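Local coordinates for protein formimidoylglutamase (Bacillus subtilis, PDB 3M1R) that hydrolyses N-formimidoyl-L-glutamate to L-glutamate and formamide in the last step of histidine degradation, using two manganese ions per subunit, at residues D153-V158 and F194-A199. Numbering follows the deposited sequence.
Sequences DAHHDV and FSNSQA. With CA (calcium ion), chain B; CA (calcium ion), chain C.
Asn196 reads the backbone of the metal-binding loop with both ends of its carboxamide. Its ND2 donates to Ala154 O at 3.1 Å, lying in the carbonyl plane, while its OD1 accepts from His156 N at 3.0 Å with an N-H...O angle of 157°. Asparagine suits the place because one short, flat group offers a donor and an acceptor together, and so spans the peptide units on either side of His155. Asn196 and His156 cross at about a right angle, with the amide and imidazole planes 46° apart and His156 CD2 coming 3.5 Å from Asn196 CG. An alanine here would probably leave Ala154 O and His156 N without these partners and let the backbone around His155 shift.

Ser195 adds a second touch: its carbonyl O sits at the edge of the His155 imidazole, near the ring plane, 3.1 Å from CD2. Ala154 CB lies over one face of that ring, 3.6 Å above its plane and offset toward the rim. The loop 153-158 follows strand 147-152 of the parallel sheet and carries the Asp-X-His-X-Asp metal motif of the arginase family; here calcium ions occupy the paired site assigned to manganese. Asp153 bridges the two ions through its carboxylate oxygens, His155 ND1 binds the chain B calcium ion at 2.4 Å, and Asp157 holds the chain C ion through both oxygens. Asn130 also binds the chain C ion, Asp247 the chain B ion, and Asp245 both.

Within the loop, His155 N donates to Asp153 OD1 at 2.7 Å from above the carboxylate plane, an Asx turn that ties the bridging carboxylate to the backbone of the next metal ligand. Farther out, His156 ND1 is hydrogen-bonded to Gln188 on strand 186-191, and Asn196 O accepts from Ser72 OG of a neighbouring subunit.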
loop_
_atom_site.group_PDB
_atom_site.type_symbol
_atom_site.label_atom_id
_atom_site.label_comp_id
_atom_site.label_asym_id
_atom_site.label_seq_id
_atom_site.Cartn_x
_atom_site.Cartn_y
_atom_site.Cartn_z
ATOM N N ASP D 153 -2.173 0.515 -29.488
ATOM C CA ASP D 153 -1.574 1.648 -28.800
ATOM C C ASP D 153 -2.509 2.842 -28.669
ATOM O O ASP D 153 -3.262 3.161 -29.602
ATOM C CB ASP D 153 -0.290 2.087 -29.534
ATOM C CG ASP D 153 0.769 2.566 -28.580
ATOM O OD1 ASP D 153 0.382 3.309 -27.670
ATOM O OD2 ASP D 153 1.958 2.203 -28.719
ATOM N N ALA D 154 -2.461 3.501 -27.506
ATOM C CA ALA D 154 -3.084 4.810 -27.362
ATOM C C ALA D 154 -2.258 5.875 -28.082
ATOM O O ALA D 154 -2.777 6.942 -28.379
ATOM C CB ALA D 154 -3.229 5.205 -25.852
ATOM N N HIS D 155 -0.972 5.599 -28.327
ATOM C CA HIS D 155 -0.041 6.617 -28.836
ATOM C C HIS D 155 0.622 6.213 -30.139
ATOM O O HIS D 155 0.868 5.032 -30.367
ATOM C CB HIS D 155 1.082 6.889 -27.834
ATOM C CG HIS D 155 0.626 6.951 -26.415
ATOM N ND1 HIS D 155 0.423 5.816 -25.655
ATOM C CD2 HIS D 155 0.311 7.995 -25.623
ATOM C CE1 HIS D 155 0.034 6.163 -24.446
ATOM N NE2 HIS D 155 -0.056 7.477 -24.396
ATOM N N HIS D 156 0.968 7.212 -30.954
ATOM C CA HIS D 156 1.604 6.985 -32.254
ATOM C C HIS D 156 2.997 6.393 -32.102
ATOM O O HIS D 156 3.411 5.547 -32.900
ATOM C CB HIS D 156 1.687 8.286 -33.059
ATOM C CG HIS D 156 0.355 8.809 -33.504
ATOM N ND1 HIS D 156 -0.467 8.115 -34.366
ATOM C CD2 HIS D 156 -0.295 9.961 -33.213
ATOM C CE1 HIS D 156 -1.570 8.811 -34.579
ATOM N NE2 HIS D 156 -1.489 9.939 -33.890
ATOM N N ASP D 157 3.707 6.834 -31.065
ATOM C CA ASP D 157 5.089 6.420 -30.814
ATOM C C ASP D 157 6.039 6.754 -31.937
ATOM O O ASP D 157 6.884 5.934 -32.299
ATOM C CB ASP D 157 5.194 4.929 -30.536
ATOM C CG ASP D 157 4.899 4.589 -29.104
ATOM O OD1 ASP D 157 4.531 5.508 -28.332
ATOM O OD2 ASP D 157 5.049 3.402 -28.745
ATOM N N VAL D 158 5.902 7.958 -32.473
ATOM C CA VAL D 158 6.813 8.451 -33.481
ATOM C C VAL D 158 7.596 9.669 -32.971
ATOM O O VAL D 158 7.886 10.596 -33.740
ATOM C CB VAL D 158 6.045 8.813 -34.768
ATOM C CG1 VAL D 158 5.533 7.533 -35.466
ATOM C CG2 VAL D 158 4.902 9.771 -34.453
ATOM N N PHE D 194 -6.488 12.966 -26.873
ATOM C CA PHE D 194 -5.694 13.610 -25.814
ATOM C C PHE D 194 -4.475 12.813 -25.356
ATOM O O PHE D 194 -3.850 13.175 -24.368
ATOM C CB PHE D 194 -6.540 14.031 -24.595
ATOM C CG PHE D 194 -7.507 15.130 -24.889
ATOM C CD1 PHE D 194 -8.867 14.922 -24.770
ATOM C CD2 PHE D 194 -7.055 16.363 -25.329
ATOM C CE1 PHE D 194 -9.758 15.928 -25.068
ATOM C CE2 PHE D 194 -7.941 17.367 -25.633
ATOM C CZ PHE D 194 -9.295 17.156 -25.503
ATOM N N SER D 195 -4.127 11.755 -26.084
ATOM C CA SER D 195 -2.889 11.017 -25.822
ATOM C C SER D 195 -1.737 11.356 -26.789
ATOM O O SER D 195 -0.652 10.776 -26.690
ATOM C CB SER D 195 -3.159 9.501 -25.854
ATOM O OG SER D 195 -4.118 9.146 -24.870
ATOM N N ASN D 196 -1.968 12.291 -27.715
ATOM C CA ASN D 196 -1.005 12.543 -28.791
ATOM C C ASN D 196 -0.784 14.010 -29.144
ATOM O O ASN D 196 -1.571 14.877 -28.761
ATOM C CB ASN D 196 -1.417 11.778 -30.048
ATOM C CG ASN D 196 -1.359 10.305 -29.858
ATOM O OD1 ASN D 196 -0.281 9.725 -29.819
ATOM N ND2 ASN D 196 -2.520 9.679 -29.708
ATOM N N SER D 197 0.292 14.271 -29.885
ATOM C CA SER D 197 0.656 15.630 -30.295
ATOM C C SER D 197 0.320 15.882 -31.755
ATOM O O SER D 197 0.339 14.954 -32.574
ATOM C CB SER D 197 2.144 15.863 -30.090
ATOM O OG SER D 197 2.495 15.680 -28.727
ATOM N N GLN D 198 0.039 17.144 -32.079
ATOM C CA GLN D 198 -0.338 17.535 -33.433
ATOM C C GLN D 198 0.744 17.158 -34.437
ATOM O O GLN D 198 0.454 16.628 -35.511
ATOM C CB GLN D 198 -0.596 19.039 -33.488
ATOM C CG GLN D 198 -1.114 19.539 -34.831
ATOM C CD GLN D 198 -1.705 20.938 -34.735
ATOM O OE1 GLN D 198 -1.170 21.806 -34.039
ATOM N NE2 GLN D 198 -2.817 21.159 -35.428
ATOM N N ALA D 199 1.991 17.437 -34.069
ATOM C CA ALA D 199 3.144 17.164 -34.914
ATOM C C ALA D 199 3.289 15.680 -35.222
ATOM O O ALA D 199 3.531 15.287 -36.362
ATOM C CB ALA D 199 4.413 17.688 -34.248
HETATM CA CA CA B . 1.350 3.645 -25.539
HETATM CA CA CA C . 3.393 3.560 -26.936
#